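Local coordinates for protein response regulator (Xanthomonas campestris pv. campestris, PDB 3QYY) that probably makes the second messenger c-di-GMP as a diguanylate cyclase, its GGDEF domain here holding c-di-GMP and magnesium at the active site, at residues P15-L20 against R71-A76; D49-K54 against G159-V164; Y77-A82 against N110-M115. One frame throughout, in Å; residues are numbered along the deposited sequence.

Interaction 1. Residues P15-L20 against R71-A76; sequences PLTEAL and RLVESA
The hydroxyl of T17, on the residue that leans against V73, is gripped from two directions. D14 OD1 hydrogen-bonds to it from just upstream, and the backbone N of A19 reaches T17 OG1 from just downstream in a weak bond of 3.4 Å. The torsion suits this double role: OG1 stands between the backbone N and the carbonyl carbon (chi1 66°), drawn in toward its own turn, while CB is left facing V73. There the contact is wholly apolar on the helix side. V73 crosses T17 at about a right angle, and its two methyls divide the work. CG2 lies 3.6 Å from T17 CB, whereas CG1, anti to the backbone N of V73 (chi1 174°), runs up to T17 O at 3.4 Å. The methyl of A19 meets both branches, at 3.7 Å from V73 CG1 and 3.9 Å from V73 CG2, so one valine bridges both ends of the turn. Between them E18 has a left-handed backbone conformation, which folds the chain back and lets T17 and A19 face the helix together. D14 to T17 spell the DPLT sequence characteristic of GGDEF domains; here the T17 hydroxyl bonds within the turn while T17 and A19 pack on V73. Beside it in the chain, L16 lines the c-di-GMP pocket with D66 and R88. The turn links helix 7-12 to helix 22-38 and rests on helix 62-77, where T17 also touches L69; L20 then runs beside strand 85-90, bonded through its backbone to I86 and R88.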
loop_
_atom_site.group_PDB
_atom_site.type_symbol
_atom_site.label_atom_id
_atom_site.label_comp_id
_atom_site.label_asym_id
_atom_site.label_seq_id
_atom_site.Cartn_x
_atom_site.Cartn_y
_atom_site.Cartn_z
ATOM N N PRO B 15 -17.659 -1.739 -5.435
ATOM C CA PRO B 15 -18.263 -2.649 -6.414
ATOM C C PRO B 15 -17.700 -4.068 -6.476
ATOM O O PRO B 15 -18.461 -5.032 -6.462
ATOM C CB PRO B 15 -18.122 -1.890 -7.738
ATOM C CG PRO B 15 -17.010 -0.913 -7.488
ATOM C CD PRO B 15 -17.234 -0.482 -6.070
ATOM N N LEU B 16 -16.379 -4.207 -6.527
ATOM C CA LEU B 16 -15.777 -5.537 -6.613
ATOM C C LEU B 16 -16.137 -6.492 -5.473
ATOM O O LEU B 16 -16.653 -7.586 -5.713
ATOM C CB LEU B 16 -14.246 -5.443 -6.684
ATOM C CG LEU B 16 -13.543 -6.781 -6.956
ATOM C CD1 LEU B 16 -13.689 -7.123 -8.433
ATOM C CD2 LEU B 16 -12.060 -6.700 -6.582
ATOM N N THR B 17 -15.876 -6.070 -4.238
ATOM C CA THR B 17 -16.094 -6.920 -3.068
ATOM C C THR B 17 -17.416 -6.828 -2.311
ATOM O O THR B 17 -17.744 -7.732 -1.544
ATOM C CB THR B 17 -14.967 -6.713 -2.032
ATOM O OG1 THR B 17 -15.033 -5.379 -1.507
ATOM C CG2 THR B 17 -13.604 -6.918 -2.686
ATOM N N GLU B 18 -18.150 -5.741 -2.501
ATOM C CA GLU B 18 -19.427 -5.537 -1.825
ATOM C C GLU B 18 -19.229 -5.102 -0.371
ATOM O O GLU B 18 -20.174 -5.055 0.416
ATOM C CB GLU B 18 -20.284 -6.805 -1.900
ATOM C CG GLU B 18 -21.773 -6.532 -1.901
ATOM C CD GLU B 18 -22.564 -7.583 -2.665
ATOM O OE1 GLU B 18 -23.798 -7.425 -2.780
ATOM O OE2 GLU B 18 -21.958 -8.562 -3.153
ATOM N N ALA B 19 -17.986 -4.808 -0.010
ATOM C CA ALA B 19 -17.705 -4.308 1.325
ATOM C C ALA B 19 -17.912 -2.811 1.135
ATOM O O ALA B 19 -18.112 -2.358 0.009
ATOM C CB ALA B 19 -16.262 -4.594 1.711
ATOM N N LEU B 20 -17.897 -2.041 2.214
ATOM C CA LEU B 20 -18.038 -0.597 2.081
ATOM C C LEU B 20 -16.775 -0.113 1.361
ATOM O O LEU B 20 -15.753 -0.810 1.365
ATOM C CB LEU B 20 -18.106 0.058 3.463
ATOM C CG LEU B 20 -19.314 -0.270 4.347
ATOM C CD1 LEU B 20 -18.997 0.065 5.802
ATOM C CD2 LEU B 20 -20.528 0.507 3.859
ATOM N N ARG B 71 -13.759 -13.399 -1.746
ATOM C CA ARG B 71 -13.970 -14.440 -0.741
ATOM C C ARG B 71 -13.697 -13.918 0.667
ATOM O O ARG B 71 -14.384 -14.291 1.621
ATOM C CB ARG B 71 -13.073 -15.655 -1.015
ATOM C CG ARG B 71 -11.592 -15.402 -0.790
ATOM C CD ARG B 71 -10.762 -16.688 -0.796
ATOM N NE ARG B 71 -11.103 -17.576 0.314
ATOM C CZ ARG B 71 -12.103 -18.452 0.300
ATOM N NH1 ARG B 71 -12.873 -18.571 -0.774
ATOM N NH2 ARG B 71 -12.339 -19.208 1.364
ATOM N N LEU B 72 -12.693 -13.055 0.799
ATOM C CA LEU B 72 -12.352 -12.490 2.101
ATOM C C LEU B 72 -13.558 -11.767 2.689
ATOM O O LEU B 72 -13.943 -12.009 3.834
ATOM C CB LEU B 72 -11.171 -11.521 1.967
ATOM C CG LEU B 72 -10.673 -10.797 3.225
ATOM C CD1 LEU B 72 -9.251 -10.315 3.001
ATOM C CD2 LEU B 72 -11.586 -9.624 3.567
ATOM N N VAL B 73 -14.151 -10.881 1.897
ATOM C CA VAL B 73 -15.309 -10.114 2.334
ATOM C C VAL B 73 -16.531 -11.016 2.497
ATOM O O VAL B 73 -17.308 -10.861 3.441
ATOM C CB VAL B 73 -15.623 -8.979 1.329
ATOM C CG1 VAL B 73 -16.913 -8.274 1.711
ATOM C CG2 VAL B 73 -14.467 -7.981 1.313
ATOM N N GLU B 74 -16.689 -11.967 1.582
ATOM C CA GLU B 74 -17.817 -12.892 1.641
ATOM C C GLU B 74 -17.801 -13.658 2.965
ATOM O O GLU B 74 -18.819 -13.749 3.650
ATOM C CB GLU B 74 -17.755 -13.889 0.480
ATOM C CG GLU B 74 -18.987 -14.768 0.357
ATOM C CD GLU B 74 -18.823 -15.872 -0.672
ATOM O OE1 GLU B 74 -19.834 -16.527 -1.004
ATOM O OE2 GLU B 74 -17.685 -16.092 -1.143
ATOM N N SER B 75 -16.644 -14.202 3.324
ATOM C CA SER B 75 -16.518 -14.962 4.562
ATOM C C SER B 75 -16.726 -14.087 5.796
ATOM O O SER B 75 -17.231 -14.556 6.819
ATOM C CB SER B 75 -15.152 -15.652 4.626
ATOM O OG SER B 75 -14.088 -14.719 4.543
ATOM N N ALA B 76 -16.342 -12.817 5.702
ATOM C CA ALA B 76 -16.512 -11.894 6.817
ATOM C C ALA B 76 -18.001 -11.715 7.106
ATOM O O ALA B 76 -18.438 -11.808 8.256
ATOM C CB ALA B 76 -15.876 -10.549 6.489
#

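Interaction 2. Residues D49-K54 against G159-V164. With MG (magnesium ion), chain I; C2E (9,9'-[(2R,3R,3aS,5S,7aR,9R,10R,10aS,12S,14aR)-3,5,10,12-tetrahydroxy-5,12-dioxidooctahydro-2H,7H-difuro[3,2-d:3',2'-j][1,3,7,9,2,8]tetraoxadiphosphacyclododecine-2,9-diyl]bis(2-amino-1,9-dihydro-6H-purin-6-one)), chain F.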
loop_
_atom_site.group_PDB
_atom_site.type_symbol
_atom_site.label_atom_id
_atom_site.label_comp_id
_atom_site.label_asym_id
_atom_site.label_seq_id
_atom_site.Cartn_x
_atom_site.Cartn_y
_atom_site.Cartn_z
ATOM N N ASP B 49 -4.391 -5.677 6.605
ATOM C CA ASP B 49 -3.630 -5.517 5.368
ATOM C C ASP B 49 -3.110 -6.895 4.976
ATOM O O ASP B 49 -2.461 -7.570 5.777
ATOM C CB ASP B 49 -2.451 -4.558 5.576
ATOM C CG ASP B 49 -1.690 -4.282 4.290
ATOM O OD1 ASP B 49 -0.442 -4.215 4.339
ATOM O OD2 ASP B 49 -2.340 -4.116 3.234
ATOM N N MET B 50 -3.408 -7.323 3.752
ATOM C CA MET B 50 -2.957 -8.627 3.289
ATOM C C MET B 50 -1.439 -8.655 3.127
ATOM O O MET B 50 -0.814 -7.632 2.834
ATOM C CB MET B 50 -3.631 -8.991 1.962
ATOM C CG MET B 50 -5.129 -9.234 2.080
ATOM S SD MET B 50 -5.794 -10.069 0.632
ATOM C CE MET B 50 -5.271 -11.765 0.956
ATOM N N ASP B 51 -0.863 -9.838 3.319
ATOM C CA ASP B 51 0.585 -10.043 3.221
ATOM C C ASP B 51 1.016 -10.745 1.932
ATOM O O ASP B 51 2.128 -10.526 1.450
ATOM C CB ASP B 51 1.085 -10.928 4.374
ATOM C CG ASP B 51 0.923 -10.293 5.740
ATOM O OD1 ASP B 51 1.021 -11.046 6.737
ATOM O OD2 ASP B 51 0.720 -9.063 5.827
ATOM N N ASN B 52 0.144 -11.580 1.374
ATOM C CA ASN B 52 0.525 -12.375 0.201
ATOM C C ASN B 52 -0.373 -12.375 -1.030
ATOM O O ASN B 52 -0.451 -13.385 -1.729
ATOM C CB ASN B 52 0.703 -13.824 0.653
ATOM C CG ASN B 52 -0.615 -14.466 1.065
ATOM O OD1 ASN B 52 -1.534 -13.784 1.533
ATOM N ND2 ASN B 52 -0.711 -15.784 0.900
ATOM N N LEU B 53 -1.036 -11.264 -1.322
ATOM C CA LEU B 53 -1.907 -11.234 -2.491
ATOM C C LEU B 53 -1.154 -11.136 -3.815
ATOM O O LEU B 53 -1.554 -11.742 -4.806
ATOM C CB LEU B 53 -2.896 -10.072 -2.391
ATOM C CG LEU B 53 -3.918 -10.003 -3.533
ATOM C CD1 LEU B 53 -4.667 -11.337 -3.635
ATOM C CD2 LEU B 53 -4.892 -8.861 -3.284
ATOM N N LYS B 54 -0.062 -10.376 -3.832
ATOM C CA LYS B 54 0.711 -10.189 -5.054
ATOM C C LYS B 54 1.171 -11.487 -5.722
ATOM O O LYS B 54 0.980 -11.669 -6.922
ATOM C CB LYS B 54 1.909 -9.283 -4.771
ATOM C CG LYS B 54 2.458 -8.600 -6.003
ATOM C CD LYS B 54 3.277 -7.391 -5.597
ATOM C CE LYS B 54 3.695 -6.594 -6.799
ATOM N NZ LYS B 54 4.337 -5.328 -6.370
ATOM N N GLY B 159 6.388 -9.667 11.318
ATOM C CA GLY B 159 6.272 -10.919 10.592
ATOM C C GLY B 159 4.925 -11.148 9.931
ATOM O O GLY B 159 4.780 -12.056 9.117
ATOM N N GLY B 160 3.938 -10.332 10.281
ATOM C CA GLY B 160 2.619 -10.485 9.695
ATOM C C GLY B 160 1.882 -11.702 10.222
ATOM O O GLY B 160 2.271 -12.282 11.236
ATOM N N ARG B 161 0.819 -12.088 9.524
ATOM C CA ARG B 161 -0.001 -13.236 9.908
ATOM C C ARG B 161 -0.311 -13.228 11.401
ATOM O O ARG B 161 -0.207 -14.255 12.070
ATOM C CB ARG B 161 0.701 -14.548 9.540
ATOM C CG ARG B 161 1.051 -14.680 8.068
ATOM C CD ARG B 161 1.118 -16.141 7.649
ATOM N NE ARG B 161 2.049 -16.918 8.460
ATOM C CZ ARG B 161 2.183 -18.239 8.379
ATOM N NH1 ARG B 161 3.057 -18.867 9.155
ATOM N NH2 ARG B 161 1.442 -18.934 7.527
ATOM N N ARG B 162 -0.698 -12.066 11.918
ATOM C CA ARG B 162 -1.009 -11.932 13.333
ATOM C C ARG B 162 -1.797 -10.662 13.622
ATOM O O ARG B 162 -1.881 -9.762 12.784
ATOM C CB ARG B 162 0.285 -11.913 14.147
ATOM C CG ARG B 162 1.215 -10.772 13.769
ATOM C CD ARG B 162 2.569 -10.905 14.444
ATOM N NE ARG B 162 2.483 -10.763 15.893
ATOM C CZ ARG B 162 3.526 -10.844 16.712
ATOM N NH1 ARG B 162 3.360 -10.701 18.022
ATOM N NH2 ARG B 162 4.739 -11.068 16.222
ATOM N N LEU B 163 -2.366 -10.603 14.820
ATOM C CA LEU B 163 -3.142 -9.453 15.265
ATOM C C LEU B 163 -2.473 -8.809 16.471
ATOM O O LEU B 163 -2.182 -9.483 17.459
ATOM C CB LEU B 163 -4.560 -9.877 15.657
ATOM C CG LEU B 163 -5.354 -8.867 16.497
ATOM C CD1 LEU B 163 -5.704 -7.643 15.663
ATOM C CD2 LEU B 163 -6.620 -9.524 17.025
ATOM N N VAL B 164 -2.224 -7.508 16.382
ATOM C CA VAL B 164 -1.624 -6.757 17.480
ATOM C C VAL B 164 -2.661 -5.745 17.959
ATOM O O VAL B 164 -3.311 -5.090 17.142
ATOM C CB VAL B 164 -0.356 -6.003 17.024
ATOM C CG1 VAL B 164 0.108 -5.055 18.120
ATOM C CG2 VAL B 164 0.742 -6.998 16.686
HETATM MG MG MG I . -1.645 -3.541 1.396
HETATM P P1 C2E F . 0.593 -3.846 -6.862
HETATM O O2P C2E F . -0.485 -3.772 -7.916
HETATM O O1P C2E F . 1.990 -4.017 -7.380
HETATM O "O5'" C2E F . 0.598 -2.548 -5.968
HETATM C "C5'" C2E F . 1.554 -2.426 -4.895
HETATM C "C4'" C2E F . 1.281 -1.098 -4.205
HETATM O "O4'" C2E F . 1.256 0.032 -5.055
HETATM C "C3'" C2E F . -0.063 -1.093 -3.489
HETATM O "O3'" C2E F . 0.024 -1.744 -2.211
HETATM C "C2'" C2E F . -0.359 0.376 -3.452
HETATM O "O2'" C2E F . 0.213 0.925 -2.253
HETATM C "C1'" C2E F . 0.271 0.991 -4.694
HETATM N N9 C2E F . -0.733 1.084 -5.777
HETATM C C8 C2E F . -0.764 0.361 -6.922
HETATM N N7 C2E F . -1.811 0.707 -7.696
HETATM C C5 C2E F . -2.467 1.669 -7.053
HETATM C C6 C2E F . -3.669 2.499 -7.317
HETATM O O6 C2E F . -4.321 2.353 -8.382
HETATM N N1 C2E F . -4.037 3.418 -6.390
HETATM C C2 C2E F . -3.345 3.604 -5.231
HETATM N N2 C2E F . -3.759 4.534 -4.352
HETATM N N3 C2E F . -2.224 2.868 -4.924
HETATM C C4 C2E F . -1.756 1.911 -5.785
HETATM P P11 C2E F . -1.323 -2.523 -1.798
HETATM O O21 C2E F . -2.479 -1.581 -1.838
HETATM O O11 C2E F . -1.039 -3.062 -0.441
HETATM O O5A C2E F . -1.575 -3.720 -2.800
HETATM C C5A C2E F . -0.596 -4.754 -2.892
HETATM C C4A C2E F . -1.002 -5.759 -3.932
HETATM O O4A C2E F . -2.329 -6.324 -3.745
HETATM C C3A C2E F . -0.996 -5.187 -5.345
HETATM O O3A C2E F . 0.335 -5.127 -5.904
HETATM C C2A C2E F . -1.904 -6.140 -6.057
HETATM O O2A C2E F . -1.110 -7.232 -6.554
HETATM C C1A C2E F . -2.921 -6.607 -5.028
HETATM N N91 C2E F . -4.228 -5.922 -5.234
HETATM C C81 C2E F . -4.675 -4.765 -4.683
HETATM N N71 C2E F . -5.923 -4.463 -5.114
HETATM C C51 C2E F . -6.298 -5.436 -5.959
HETATM C C61 C2E F . -7.495 -5.766 -6.785
HETATM O O61 C2E F . -8.509 -5.033 -6.802
HETATM N N11 C2E F . -7.467 -6.896 -7.534
HETATM C C21 C2E F . -6.387 -7.743 -7.561
HETATM N N21 C2E F . -6.433 -8.853 -8.337
HETATM N N31 C2E F . -5.264 -7.501 -6.827
HETATM C C41 C2E F . -5.169 -6.386 -6.027
HETATM O O HOH W 1 0.212 -2.646 2.269
HETATM O O HOH W 2 -0.481 -5.400 1.189
HETATM O O HOH W 3 3.253 -12.576 6.379
HETATM O O HOH W 4 -2.598 -1.789 1.807
#
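The flat carboxylate of D51 meets the 159-164 loop through one oxygen. R161 N donates to D51 OD1 at 3.0 Å, nearly in line with the C-O bond, although the N-H itself is bent (148°). G160 has no side chain, and D51 OD1 comes up to its CA at 3.4 Å; the same oxygen accepts a hydrogen bond from a water that also donates to G159 O. The other oxygen, OD2, makes a salt bridge to K156 and a hydrogen bond to S129. G159, with positive phi, is the C' residue of a Schellman motif closing helix 141-157, so D51 ties down the chain just as it leaves that helix for strand 162-165. D49-K54 corresponds to the DxDxFK segment of GGDEF domains, with L53 at the place of the phenylalanine. K156 also pairs with D49 OD1, linking the loop joint to the metal ligand. D49 OD2 binds magnesium at 2.0 Å; phosphate oxygen O11 of c-di-GMP, D92 and three waters complete six ligands. Beyond, L53 CD2 packs 3.5 Å from the ribose C1A. K54, extended beyond CG, places NZ 2.9 Å from phosphate O1P, with a salt bridge to D149 and a hydrogen bond to Y145 of the second subunit.

Interaction 3. Residues Y77-A82 against N110-M115; sequences YGWLGA and NQWLSM
W79 brings its indole nitrogen over one face of the W112 ring, with NE1 only 3.1 Å from W112 CG. The approach is off-centre, toward the rim of the ring, and the two indoles are inclined to each other at 58°, which is neither a stack nor an edge-to-face pair. Their five-membered rings lie 4.5 Å apart between centroids. Contact spreads along both indoles: W79 CD1 is 3.9 Å from W112 CD1, and W79 CZ2 comes within 3.9 Å of W112 CE3. Each ring owes its place to its own torsion. W79 CG stands between the backbone N and the carbonyl carbon (chi1 60°), which turns the indole from its loop toward the helix; W112 CG is anti to its N, sending the ring inward off helix 102-116. In a second shell, L80 CD2 covers one face of W79, 3.5 Å above its plane, and W112 NE1 lies at the W79 ring edge. W112 NE1 is hydrogen-bonded to S75 OG, which pins the rotation of that indole and satisfies its buried N-H. The pair illustrates how a large side chain can help fasten an irregular loop: the loop between helix 62-77 and strand 85-90, whose L80 also packs on I96 and I86, is held to helix 102-116, with W112 packed on L72 and A76 of helix 62-77 and on I96 of strand 93-98, and W79 on V98 of that strand.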
loop_
_atom_site.group_PDB
_atom_site.type_symbol
_atom_site.label_atom_id
_atom_site.label_comp_id
_atom_site.label_asym_id
_atom_site.label_seq_id
_atom_site.Cartn_x
_atom_site.Cartn_y
_atom_site.Cartn_z
ATOM N N TYR B 77 -18.778 -11.455 6.058
ATOM C CA TYR B 77 -20.219 -11.277 6.210
ATOM C C TYR B 77 -20.844 -12.532 6.819
ATOM O O TYR B 77 -21.982 -12.505 7.292
ATOM C CB TYR B 77 -20.872 -10.979 4.853
ATOM C CG TYR B 77 -20.775 -9.532 4.423
ATOM C CD1 TYR B 77 -21.318 -8.515 5.208
ATOM C CD2 TYR B 77 -20.160 -9.179 3.221
ATOM C CE1 TYR B 77 -21.254 -7.181 4.808
ATOM C CE2 TYR B 77 -20.091 -7.846 2.811
ATOM C CZ TYR B 77 -20.640 -6.855 3.608
ATOM O OH TYR B 77 -20.585 -5.542 3.204
ATOM N N GLY B 78 -20.086 -13.623 6.814
ATOM C CA GLY B 78 -20.573 -14.875 7.366
ATOM C C GLY B 78 -20.598 -14.928 8.882
ATOM O O GLY B 78 -21.229 -15.816 9.460
ATOM N N TRP B 79 -19.911 -13.999 9.540
ATOM C CA TRP B 79 -19.900 -13.984 11.000
ATOM C C TRP B 79 -20.213 -12.614 11.589
ATOM O O TRP B 79 -20.572 -12.502 12.764
ATOM C CB TRP B 79 -18.553 -14.490 11.549
ATOM C CG TRP B 79 -17.328 -13.704 11.141
ATOM C CD1 TRP B 79 -16.450 -14.013 10.138
ATOM C CD2 TRP B 79 -16.811 -12.521 11.772
ATOM N NE1 TRP B 79 -15.418 -13.104 10.109
ATOM C CE2 TRP B 79 -15.614 -12.177 11.100
ATOM C CE3 TRP B 79 -17.242 -11.721 12.839
ATOM C CZ2 TRP B 79 -14.841 -11.066 11.463
ATOM C CZ3 TRP B 79 -16.473 -10.613 13.202
ATOM C CH2 TRP B 79 -15.285 -10.299 12.513
ATOM N N LEU B 80 -20.085 -11.573 10.774
ATOM C CA LEU B 80 -20.356 -10.217 11.236
ATOM C C LEU B 80 -21.783 -10.067 11.741
ATOM O O LEU B 80 -22.711 -10.674 11.204
ATOM C CB LEU B 80 -20.103 -9.210 10.111
ATOM C CG LEU B 80 -18.636 -8.946 9.760
ATOM C CD1 LEU B 80 -18.550 -8.048 8.528
ATOM C CD2 LEU B 80 -17.943 -8.291 10.948
ATOM N N GLY B 81 -21.945 -9.251 12.778
ATOM C CA GLY B 81 -23.259 -9.017 13.346
ATOM C C GLY B 81 -24.066 -8.040 12.515
ATOM O O GLY B 81 -23.533 -7.392 11.616
ATOM N N ALA B 82 -25.353 -7.930 12.824
ATOM C CA ALA B 82 -26.256 -7.042 12.101
ATOM C C ALA B 82 -25.839 -5.576 12.155
ATOM O O ALA B 82 -26.201 -4.791 11.278
ATOM C CB ALA B 82 -27.672 -7.195 12.641
ATOM N N ASN B 110 -9.655 -13.642 14.980
ATOM C CA ASN B 110 -8.551 -14.594 14.871
ATOM C C ASN B 110 -9.014 -15.944 14.344
ATOM O O ASN B 110 -8.304 -16.600 13.583
ATOM C CB ASN B 110 -7.866 -14.785 16.226
ATOM C CG ASN B 110 -7.074 -13.569 16.656
ATOM O OD1 ASN B 110 -7.640 -12.522 16.965
ATOM N ND2 ASN B 110 -5.751 -13.699 16.667
ATOM N N GLN B 111 -10.204 -16.360 14.760
ATOM C CA GLN B 111 -10.767 -17.631 14.323
ATOM C C GLN B 111 -11.022 -17.571 12.819
ATOM O O GLN B 111 -10.808 -18.546 12.096
ATOM C CB GLN B 111 -12.071 -17.903 15.084
ATOM C CG GLN B 111 -12.789 -19.192 14.709
ATOM C CD GLN B 111 -13.645 -19.050 13.465
ATOM O OE1 GLN B 111 -14.575 -18.242 13.429
ATOM N NE2 GLN B 111 -13.338 -19.838 12.441
ATOM N N TRP B 112 -11.468 -16.411 12.355
ATOM C CA TRP B 112 -11.753 -16.198 10.943
ATOM C C TRP B 112 -10.475 -16.172 10.107
ATOM O O TRP B 112 -10.426 -16.755 9.024
ATOM C CB TRP B 112 -12.521 -14.885 10.776
ATOM C CG TRP B 112 -12.662 -14.417 9.363
ATOM C CD1 TRP B 112 -13.231 -15.093 8.322
ATOM C CD2 TRP B 112 -12.262 -13.144 8.845
ATOM N NE1 TRP B 112 -13.214 -14.317 7.187
ATOM C CE2 TRP B 112 -12.625 -13.116 7.479
ATOM C CE3 TRP B 112 -11.634 -12.022 9.403
ATOM C CZ2 TRP B 112 -12.382 -12.008 6.663
ATOM C CZ3 TRP B 112 -11.393 -10.918 8.589
ATOM C CH2 TRP B 112 -11.767 -10.922 7.235
ATOM N N LEU B 113 -9.448 -15.498 10.618
ATOM C CA LEU B 113 -8.172 -15.393 9.916
ATOM C C LEU B 113 -7.449 -16.733 9.884
ATOM O O LEU B 113 -6.705 -17.026 8.947
ATOM C CB LEU B 113 -7.289 -14.335 10.583
ATOM C CG LEU B 113 -7.807 -12.896 10.496
ATOM C CD1 LEU B 113 -6.896 -11.975 11.288
ATOM C CD2 LEU B 113 -7.884 -12.463 9.032
ATOM N N SER B 114 -7.665 -17.546 10.914
ATOM C CA SER B 114 -7.046 -18.864 10.974
ATOM C C SER B 114 -7.658 -19.709 9.865
ATOM O O SER B 114 -6.963 -20.440 9.164
ATOM C CB SER B 114 -7.315 -19.522 12.329
ATOM O OG SER B 114 -6.731 -18.776 13.381
ATOM N N MET B 115 -8.971 -19.587 9.711
ATOM C CA MET B 115 -9.704 -20.320 8.691
ATOM C C MET B 115 -9.203 -19.971 7.288
ATOM O O MET B 115 -9.106 -20.842 6.420
ATOM C CB MET B 115 -11.199 -20.005 8.818
ATOM C CG MET B 115 -12.093 -20.648 7.767
ATOM S SD MET B 115 -11.976 -19.850 6.153
ATOM C CE MET B 115 -13.075 -18.450 6.393
#

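In the fold
Interactions 1 and 3 share helix 62-77: one docks the wide turn on it, the other ties the loop at its end to helix 102-116. S75 and W112 join them, as does the bond of Y77 OH to E18 O. Both rely on packing, interaction 1 the more buried, with aliphatic methyls, interaction 3 with two obliquely set indoles. Interaction 2 is set apart, about 18 and 16 Å from them between centres; it is partly buried and polar, with a carboxylate as the joint, and its 49-54 segment carries part of the metal and ligand site. It still reaches both: M50 packs on L72, and L163 touches N110 on helix 102-116.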